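Long-range contact in endo-pectate lyase (Erwinia chrysanthemi, PDB 3B4N), which cleaves polygalacturonate by elimination with calcium as cofactor and probably also acts on highly methylated pectins, cutting within the chain: residues A[46-51]-A[87-92]. Sequence-based numbering, arbitrary orientation.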
loop_
_atom_site.group_PDB
_atom_site.type_symbol
_atom_site.label_atom_id
_atom_site.label_comp_id
_atom_site.label_asym_id
_atom_site.label_seq_id
_atom_site.Cartn_x
_atom_site.Cartn_y
_atom_site.Cartn_z
ATOM N N ARG A 46 -3.211 1.312 21.912
ATOM C CA ARG A 46 -2.964 -0.039 21.414
ATOM C C ARG A 46 -4.147 -0.457 20.569
ATOM O O ARG A 46 -5.189 0.202 20.571
ATOM C CB ARG A 46 -2.799 -1.044 22.563
ATOM C CG ARG A 46 -4.058 -1.216 23.410
ATOM C CD ARG A 46 -4.092 -2.550 24.147
ATOM N NE ARG A 46 -2.943 -2.716 25.029
ATOM C CZ ARG A 46 -2.754 -3.776 25.808
ATOM N NH1 ARG A 46 -3.639 -4.762 25.817
ATOM N NH2 ARG A 46 -1.674 -3.842 26.575
ATOM N N GLN A 47 -3.977 -1.560 19.850
ATOM C CA GLN A 47 -5.044 -2.075 19.003
ATOM C C GLN A 47 -5.091 -3.576 19.214
ATOM O O GLN A 47 -4.064 -4.242 19.173
ATOM C CB GLN A 47 -4.769 -1.723 17.541
ATOM C CG GLN A 47 -4.644 -0.218 17.348
ATOM C CD GLN A 47 -4.232 0.147 15.947
ATOM O OE1 GLN A 47 -3.071 -0.038 15.558
ATOM N NE2 GLN A 47 -5.180 0.662 15.175
ATOM N N GLU A 48 -6.284 -4.104 19.449
ATOM C CA GLU A 48 -6.420 -5.524 19.718
ATOM C C GLU A 48 -7.227 -6.222 18.650
ATOM O O GLU A 48 -8.260 -5.723 18.209
ATOM C CB GLU A 48 -7.087 -5.722 21.077
ATOM C CG GLU A 48 -6.386 -4.979 22.207
ATOM C CD GLU A 48 -7.033 -5.228 23.548
ATOM O OE1 GLU A 48 -8.280 -5.269 23.610
ATOM O OE2 GLU A 48 -6.292 -5.368 24.541
ATOM N N VAL A 49 -6.752 -7.384 18.229
ATOM C CA VAL A 49 -7.457 -8.148 17.210
ATOM C C VAL A 49 -8.200 -9.279 17.900
ATOM O O VAL A 49 -7.628 -9.998 18.712
ATOM C CB VAL A 49 -6.489 -8.758 16.174
ATOM C CG1 VAL A 49 -7.276 -9.441 15.060
ATOM C CG2 VAL A 49 -5.585 -7.673 15.604
ATOM N N TYR A 50 -9.482 -9.414 17.575
ATOM C CA TYR A 50 -10.331 -10.462 18.134
ATOM C C TYR A 50 -10.805 -11.379 17.015
ATOM O O TYR A 50 -11.011 -10.949 15.879
ATOM C CB TYR A 50 -11.534 -9.843 18.846
ATOM C CG TYR A 50 -11.159 -9.174 20.139
ATOM C CD1 TYR A 50 -11.211 -9.876 21.345
ATOM C CD2 TYR A 50 -10.690 -7.861 20.154
ATOM C CE1 TYR A 50 -10.802 -9.293 22.534
ATOM C CE2 TYR A 50 -10.276 -7.263 21.343
ATOM C CZ TYR A 50 -10.333 -7.988 22.527
ATOM O OH TYR A 50 -9.897 -7.417 23.702
ATOM N N ARG A 51 -10.990 -12.650 17.347
ATOM C CA ARG A 51 -11.425 -13.634 16.366
ATOM C C ARG A 51 -12.357 -14.651 17.010
ATOM O O ARG A 51 -12.260 -14.920 18.205
ATOM C CB ARG A 51 -10.206 -14.367 15.801
ATOM C CG ARG A 51 -10.505 -15.287 14.620
ATOM C CD ARG A 51 -9.262 -16.073 14.221
ATOM N NE ARG A 51 -8.990 -17.143 15.177
ATOM C CZ ARG A 51 -7.840 -17.795 15.272
ATOM N NH1 ARG A 51 -6.831 -17.494 14.463
ATOM N NH2 ARG A 51 -7.691 -18.739 16.193
ATOM N N TRP A 87 -12.636 -8.867 14.454
ATOM C CA TRP A 87 -12.968 -7.505 14.875
ATOM C C TRP A 87 -11.652 -6.893 15.330
ATOM O O TRP A 87 -10.766 -7.593 15.817
ATOM C CB TRP A 87 -13.886 -7.467 16.101
ATOM C CG TRP A 87 -15.275 -7.940 15.904
ATOM C CD1 TRP A 87 -16.386 -7.173 15.696
ATOM C CD2 TRP A 87 -15.723 -9.294 15.950
ATOM N NE1 TRP A 87 -17.501 -7.969 15.619
ATOM C CE2 TRP A 87 -17.123 -9.277 15.772
ATOM C CE3 TRP A 87 -15.074 -10.527 16.125
ATOM C CZ2 TRP A 87 -17.891 -10.445 15.767
ATOM C CZ3 TRP A 87 -15.838 -11.693 16.120
ATOM C CH2 TRP A 87 -17.233 -11.639 15.942
ATOM N N VAL A 88 -11.522 -5.585 15.172
ATOM C CA VAL A 88 -10.344 -4.881 15.653
ATOM C C VAL A 88 -10.847 -3.813 16.620
ATOM O O VAL A 88 -11.763 -3.045 16.312
ATOM C CB VAL A 88 -9.534 -4.229 14.513
ATOM C CG1 VAL A 88 -8.512 -3.248 15.093
ATOM C CG2 VAL A 88 -8.812 -5.309 13.719
ATOM N N ASP A 89 -10.265 -3.814 17.810
ATOM C CA ASP A 89 -10.604 -2.878 18.866
ATOM C C ASP A 89 -9.473 -1.857 18.978
ATOM O O ASP A 89 -8.358 -2.196 19.363
ATOM C CB ASP A 89 -10.746 -3.645 20.186
ATOM C CG ASP A 89 -11.219 -2.780 21.341
ATOM O OD1 ASP A 89 -11.353 -3.340 22.456
ATOM O OD2 ASP A 89 -11.457 -1.569 21.153
ATOM N N VAL A 90 -9.762 -0.614 18.614
ATOM C CA VAL A 90 -8.778 0.459 18.712
ATOM C C VAL A 90 -8.989 1.055 20.108
ATOM O O VAL A 90 -10.065 1.565 20.428
ATOM C CB VAL A 90 -9.000 1.501 17.597
ATOM C CG1 VAL A 90 -8.074 2.687 17.792
ATOM C CG2 VAL A 90 -8.749 0.854 16.246
ATOM N N VAL A 91 -7.960 0.953 20.945
ATOM C CA VAL A 91 -8.033 1.425 22.325
ATOM C C VAL A 91 -7.318 2.752 22.489
ATOM O O VAL A 91 -6.139 2.874 22.172
ATOM C CB VAL A 91 -7.406 0.389 23.281
ATOM C CG1 VAL A 91 -7.560 0.850 24.723
ATOM C CG2 VAL A 91 -8.058 -0.975 23.076
ATOM N N SER A 92 -8.039 3.749 22.990
ATOM C CA SER A 92 -7.456 5.065 23.184
ATOM C C SER A 92 -6.684 5.130 24.494
ATOM O O SER A 92 -6.767 4.226 25.326
ATOM C CB SER A 92 -8.552 6.134 23.212
ATOM O OG SER A 92 -9.231 6.109 24.462
#
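Tyr50 carries CG anti to the carbonyl carbon (chi1 -72°), while Asp89 has CG anti to its backbone N (chi1 -175°). With CG so placed, the Tyr50 ring lies alongside Asp89, its CE2 3.8 Å from Asp89 CB. Their side chains rise on one face of the sheet, together with Glu48, Arg46, Val91 and Trp87. Tyr50 OH gives a 2.7 Å hydrogen bond to Glu48 OE1 from above the carboxylate plane. The other oxygen, Glu48 OE2, takes Arg46 NH1 on its anti lone pair at 3.0 Å, in the guanidinium plane, and has a second salt bridge to Arg62 on strand 61-66. The two arginines probably balance the charge of Glu48 and so ease its repulsion with Asp89, whose OD1 lies 3.8 Å from Glu48 OE1. The two strands are the middle pair of a four-stranded antiparallel sheet in the N-terminal beta-sandwich domain, consistent with a fibronectin type III-like fold, apart from the parallel beta-helix and its metal sites. Glu48 and Asp89 form a hydrogen-bonded pair. Asp89 N to Glu48 O is 2.8 Å and nearly straight (177°). Tyr50 and Trp87 are paired likewise. The Arg46 N to Val91 O bond is weak, but Arg46 CG packs 3.7 Å from Val91 CB. On the other face, beside Gln47, Val49 packs on Leu35, Val88 on Trp37 and Val90 on Thr39 of strand 32-39.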